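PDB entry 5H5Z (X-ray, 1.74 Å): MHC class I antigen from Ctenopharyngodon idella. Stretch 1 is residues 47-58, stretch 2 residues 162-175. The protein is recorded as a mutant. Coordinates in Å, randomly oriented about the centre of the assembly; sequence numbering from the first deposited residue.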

# COMPACT_ATOMS: atom_id res chain seq x y z
N GLU A 47 -11.98 -13.54 1.41
CA GLU A 47 -12.86 -14.70 1.28
C GLU A 47 -12.07 -16.01 1.14
O GLU A 47 -12.48 -17.03 1.69
N TRP A 48 -10.94 -15.97 0.44
CA TRP A 48 -10.18 -17.21 0.22
C TRP A 48 -9.56 -17.79 1.49
O TRP A 48 -9.45 -19.01 1.60
N ILE A 49 -9.14 -16.95 2.43
CA ILE A 49 -8.64 -17.45 3.72
C ILE A 49 -9.79 -17.93 4.62
O ILE A 49 -9.65 -18.94 5.31
N ARG A 50 -10.92 -17.21 4.57
CA ARG A 50 -12.12 -17.58 5.34
C ARG A 50 -12.64 -18.97 4.96
O ARG A 50 -13.07 -19.74 5.82
N GLN A 51 -12.60 -19.27 3.66
CA GLN A 51 -13.17 -20.51 3.15
C GLN A 51 -12.27 -21.72 3.40
O GLN A 51 -12.71 -22.87 3.27
N ASN A 52 -11.02 -21.46 3.78
CA ASN A 52 -10.00 -22.51 3.80
C ASN A 52 -9.29 -22.73 5.13
O ASN A 52 -8.60 -23.74 5.30
N GLU A 53 -9.42 -21.79 6.05
CA GLU A 53 -8.94 -21.98 7.41
C GLU A 53 -10.03 -21.56 8.39
O GLU A 53 -10.95 -20.83 8.01
N GLY A 54 -9.93 -22.03 9.62
CA GLY A 54 -10.95 -21.77 10.62
C GLY A 54 -10.39 -21.50 12.00
O GLY A 54 -9.26 -21.01 12.14
N ALA A 55 -11.18 -21.85 13.02
CA ALA A 55 -10.86 -21.54 14.41
C ALA A 55 -9.47 -21.97 14.86
O ALA A 55 -8.75 -21.17 15.45
N ASP A 56 -9.08 -23.21 14.56
CA ASP A 56 -7.76 -23.73 14.94
C ASP A 56 -6.61 -22.89 14.40
O ASP A 56 -5.67 -22.55 15.14
N TYR A 57 -6.68 -22.55 13.12
CA TYR A 57 -5.69 -21.70 12.46
C TYR A 57 -5.59 -20.33 13.12
O TYR A 57 -4.49 -19.87 13.45
N TRP A 58 -6.74 -19.69 13.33
CA TRP A 58 -6.77 -18.34 13.89
C TRP A 58 -6.39 -18.30 15.37
O TRP A 58 -5.73 -17.36 15.80
N GLU A 162 6.03 -22.98 2.41
CA GLU A 162 5.01 -24.03 2.53
C GLU A 162 3.61 -23.42 2.65
O GLU A 162 2.66 -23.86 1.97
N TRP A 163 3.49 -22.39 3.48
CA TRP A 163 2.22 -21.70 3.68
C TRP A 163 1.84 -20.84 2.49
O TRP A 163 0.67 -20.80 2.11
N LEU A 164 2.81 -20.15 1.89
CA LEU A 164 2.55 -19.39 0.68
C LEU A 164 1.91 -20.29 -0.39
O LEU A 164 0.88 -19.94 -0.97
N LYS A 165 2.49 -21.46 -0.61
CA LYS A 165 1.93 -22.43 -1.56
C LYS A 165 0.46 -22.78 -1.26
O LYS A 165 -0.37 -22.85 -2.17
N LYS A 166 0.15 -22.98 0.02
CA LYS A 166 -1.23 -23.23 0.45
C LYS A 166 -2.15 -22.04 0.14
O LYS A 166 -3.25 -22.24 -0.39
N TYR A 167 -1.69 -20.83 0.45
CA TYR A 167 -2.48 -19.61 0.21
C TYR A 167 -2.74 -19.38 -1.27
O TYR A 167 -3.85 -18.97 -1.65
N VAL A 168 -1.73 -19.65 -2.10
CA VAL A 168 -1.86 -19.48 -3.55
C VAL A 168 -2.94 -20.42 -4.09
O VAL A 168 -3.75 -20.01 -4.91
N ALA A 169 -2.96 -21.66 -3.60
CA ALA A 169 -4.01 -22.61 -3.97
C ALA A 169 -5.40 -22.18 -3.48
O ALA A 169 -6.37 -22.24 -4.23
N TYR A 170 -5.48 -21.74 -2.23
CA TYR A 170 -6.73 -21.21 -1.67
C TYR A 170 -7.29 -20.07 -2.52
O TYR A 170 -8.49 -20.04 -2.82
N GLY A 171 -6.43 -19.13 -2.89
CA GLY A 171 -6.87 -17.93 -3.59
C GLY A 171 -6.49 -17.86 -5.06
O GLY A 171 -6.43 -16.78 -5.63
N LYS A 172 -6.26 -19.03 -5.67
CA LYS A 172 -5.75 -19.11 -7.04
C LYS A 172 -6.46 -18.20 -8.04
O LYS A 172 -5.81 -17.42 -8.74
N ASP A 173 -7.78 -18.31 -8.09
CA ASP A 173 -8.57 -17.55 -9.06
C ASP A 173 -8.44 -16.04 -8.85
O ASP A 173 -8.37 -15.27 -9.81
N THR A 174 -8.38 -15.62 -7.59
CA THR A 174 -8.22 -14.20 -7.26
C THR A 174 -6.79 -13.73 -7.53
O THR A 174 -6.58 -12.67 -8.12
N LEU A 175 -5.82 -14.52 -7.09
CA LEU A 175 -4.40 -14.16 -7.19
C LEU A 175 -3.87 -14.18 -8.62
O LEU A 175 -2.97 -13.40 -8.96

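The two stretches meet where the chain comes closest at Trp48 and Gly171, whose CA atoms lie 5.1 Å apart, and aromatic side chains fill most of the space between them. Trp48 (chi1 p) points toward the second stretch and is buried. Gly171 CA lies over one face of its indole, 3.6 Å from Trp48 CG, a CH-pi contact. Glycine suits this place because an ideal CB would stand 2.8 Å from Trp48 CG, a clash. The six-membered ring of the indole meets aliphatic carbons: Trp48 CZ3 is 3.7 Å from Tyr167 CB, and Trp48 CE3 is 3.8 Å from Tyr170 CB. Ile49 (t, p) starts sideways, but its CD1 reaches within 3.8 Å of Tyr167 CE1. Further along, Tyr57 (t) and Trp163 (m) pair obliquely, with Tyr57 CE1 3.7 Å from Trp163 CZ3.

A second CH-pi contact places Asn52 CB over one face of the Tyr170 ring, 3.3 Å from its centroid. Asn52 (m) also donates a nearly straight hydrogen bond from ND2 to Trp48 O, 2.8 Å; its amide turns back to the backbone of its own stretch while its CB covers the tyrosine.

Two direct hydrogen bonds cross the interface. Tyr170 (m) donates from OH to Glu53 OE1 at 2.6 Å, a short bond to a charged acceptor; Glu53 is m, m. Tyr57 OH and Tyr167 OH are also 2.6 Å apart, tyrosine combining an apolar ring with a polar tip in this buried setting.

Waters complete the polar network. Water 1 accepts from Asn52 ND2 (2.9 Å) and donates to Tyr170 O (3.0 Å). Water 3 donates to Glu53 OE1 (2.7 Å) and accepts from Lys166 NZ (3.0 Å), linking opposite charges whose atoms, Glu53 OE1 and Lys166 NZ, are 4.5 Å apart, beyond a salt bridge.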

# COMPACT_ATOMS: atom_id res chain seq x y z
CB GLU A 47 -13.83 -14.53 0.11
CG GLU A 47 -14.90 -13.47 0.34
CD GLU A 47 -16.17 -14.01 0.98
OE1 GLU A 47 -16.09 -14.59 2.08
OE2 GLU A 47 -17.25 -13.83 0.38
CB TRP A 48 -9.18 -17.10 -0.93
CG TRP A 48 -8.14 -16.03 -0.81
CD1 TRP A 48 -8.14 -14.81 -1.43
CD2 TRP A 48 -6.92 -16.09 -0.05
NE1 TRP A 48 -7.01 -14.10 -1.09
CE2 TRP A 48 -6.25 -14.86 -0.24
CE3 TRP A 48 -6.35 -17.05 0.79
CZ2 TRP A 48 -5.02 -14.58 0.37
CZ3 TRP A 48 -5.13 -16.77 1.40
CH2 TRP A 48 -4.48 -15.53 1.19
CB ILE A 49 -7.65 -16.48 4.44
CG1 ILE A 49 -6.91 -17.20 5.58
CG2 ILE A 49 -8.32 -15.21 4.93
CD1 ILE A 49 -5.89 -18.22 5.13
CB ARG A 50 -13.25 -16.56 5.14
CG ARG A 50 -13.02 -15.21 5.80
CD ARG A 50 -14.26 -14.33 5.67
NE ARG A 50 -14.01 -12.98 6.18
CZ ARG A 50 -13.71 -11.93 5.43
NH1 ARG A 50 -13.62 -12.05 4.11
NH2 ARG A 50 -13.51 -10.75 5.99
CB GLN A 51 -13.45 -20.38 1.65
CG GLN A 51 -14.62 -19.46 1.33
CD GLN A 51 -14.99 -19.46 -0.14
OE1 GLN A 51 -14.12 -19.48 -1.02
NE2 GLN A 51 -16.29 -19.41 -0.42
CB ASN A 52 -9.01 -22.28 2.67
CG ASN A 52 -9.60 -22.61 1.32
OD1 ASN A 52 -9.80 -23.78 0.98
ND2 ASN A 52 -9.91 -21.57 0.54
CB GLU A 53 -7.65 -21.18 7.67
CG GLU A 53 -6.45 -21.59 6.83
CD GLU A 53 -5.92 -22.98 7.15
OE1 GLU A 53 -5.09 -23.48 6.36
OE2 GLU A 53 -6.32 -23.57 8.17
CB ALA A 55 -11.92 -22.12 15.33
CB ASP A 56 -7.59 -25.19 14.50
CG ASP A 56 -8.07 -26.19 15.54
OD1 ASP A 56 -8.82 -25.81 16.46
OD2 ASP A 56 -7.69 -27.38 15.43
CB TYR A 57 -6.03 -21.56 10.97
CG TYR A 57 -5.16 -20.57 10.22
CD1 TYR A 57 -3.97 -20.98 9.61
CD2 TYR A 57 -5.53 -19.23 10.10
CE1 TYR A 57 -3.17 -20.07 8.92
CE2 TYR A 57 -4.74 -18.31 9.42
CZ TYR A 57 -3.56 -18.74 8.82
OH TYR A 57 -2.77 -17.84 8.14
CB TRP A 58 -8.11 -17.66 13.60
CG TRP A 58 -8.24 -17.35 12.13
CD1 TRP A 58 -9.13 -17.91 11.25
CD2 TRP A 58 -7.44 -16.44 11.38
NE1 TRP A 58 -8.93 -17.38 9.99
CE2 TRP A 58 -7.90 -16.48 10.04
CE3 TRP A 58 -6.38 -15.58 11.70
CZ2 TRP A 58 -7.33 -15.70 9.03
CZ3 TRP A 58 -5.83 -14.79 10.69
CH2 TRP A 58 -6.30 -14.86 9.37
CB GLU A 162 5.32 -24.94 3.72
CG GLU A 162 6.57 -25.80 3.52
CD GLU A 162 7.13 -26.35 4.82
OE1 GLU A 162 6.38 -26.45 5.82
OE2 GLU A 162 8.33 -26.68 4.84
CB TRP A 163 2.23 -20.90 4.99
CG TRP A 163 1.95 -21.77 6.17
CD1 TRP A 163 2.86 -22.29 7.04
CD2 TRP A 163 0.67 -22.24 6.60
NE1 TRP A 163 2.23 -23.06 7.99
CE2 TRP A 163 0.88 -23.05 7.74
CE3 TRP A 163 -0.64 -22.06 6.13
CZ2 TRP A 163 -0.17 -23.67 8.42
CZ3 TRP A 163 -1.68 -22.68 6.81
CH2 TRP A 163 -1.44 -23.47 7.94
CB LEU A 164 3.82 -18.73 0.15
CG LEU A 164 3.71 -18.02 -1.21
CD1 LEU A 164 2.62 -16.95 -1.22
CD2 LEU A 164 5.05 -17.43 -1.61
CB LYS A 165 2.80 -23.68 -1.66
CG LYS A 165 4.14 -23.44 -2.36
CD LYS A 165 5.04 -24.67 -2.32
CE LYS A 165 6.33 -24.39 -3.07
NZ LYS A 165 7.40 -25.38 -2.73
CB LYS A 166 -1.30 -23.56 1.95
CG LYS A 166 -0.78 -24.93 2.35
CD LYS A 166 -0.68 -25.01 3.87
CE LYS A 166 -1.12 -26.36 4.40
NZ LYS A 166 -2.59 -26.57 4.25
CB TYR A 167 -1.80 -18.37 0.82
CG TYR A 167 -1.57 -18.44 2.32
CD1 TYR A 167 -2.45 -19.16 3.15
CD2 TYR A 167 -0.49 -17.78 2.91
CE1 TYR A 167 -2.24 -19.22 4.53
CE2 TYR A 167 -0.28 -17.85 4.29
CZ TYR A 167 -1.16 -18.56 5.09
OH TYR A 167 -0.97 -18.63 6.45
CB VAL A 168 -0.50 -19.64 -4.28
CG1 VAL A 168 -0.69 -19.62 -5.80
CG2 VAL A 168 0.44 -18.52 -3.87
CB ALA A 169 -3.67 -24.02 -3.49
CB TYR A 170 -6.54 -20.67 -0.25
CG TYR A 170 -6.14 -21.65 0.82
CD1 TYR A 170 -6.33 -23.03 0.68
CD2 TYR A 170 -5.59 -21.19 2.02
CE1 TYR A 170 -5.97 -23.91 1.69
CE2 TYR A 170 -5.23 -22.06 3.03
CZ TYR A 170 -5.42 -23.41 2.86
OH TYR A 170 -5.05 -24.25 3.88
CB LYS A 172 -5.78 -20.56 -7.54
CG LYS A 172 -5.00 -20.79 -8.83
CD LYS A 172 -5.25 -22.17 -9.40
CE LYS A 172 -4.78 -22.30 -10.84
NZ LYS A 172 -3.30 -22.21 -10.97
CB ASP A 173 -10.03 -18.01 -9.05
CG ASP A 173 -10.19 -19.49 -9.41
OD1 ASP A 173 -9.53 -19.99 -10.36
OD2 ASP A 173 -10.99 -20.17 -8.73
CB THR A 174 -8.58 -13.93 -5.79
OG1 THR A 174 -9.85 -14.52 -5.49
CG2 THR A 174 -8.64 -12.42 -5.52
CB LEU A 175 -3.56 -15.04 -6.26
CG LEU A 175 -3.82 -14.82 -4.77
CD1 LEU A 175 -3.11 -15.88 -3.93
CD2 LEU A 175 -3.40 -13.42 -4.34
O HOH W 1 -10.89 -21.76 -2.19
O HOH W 2 -7.71 -26.21 4.28
O HOH W 3 -4.20 -26.04 6.72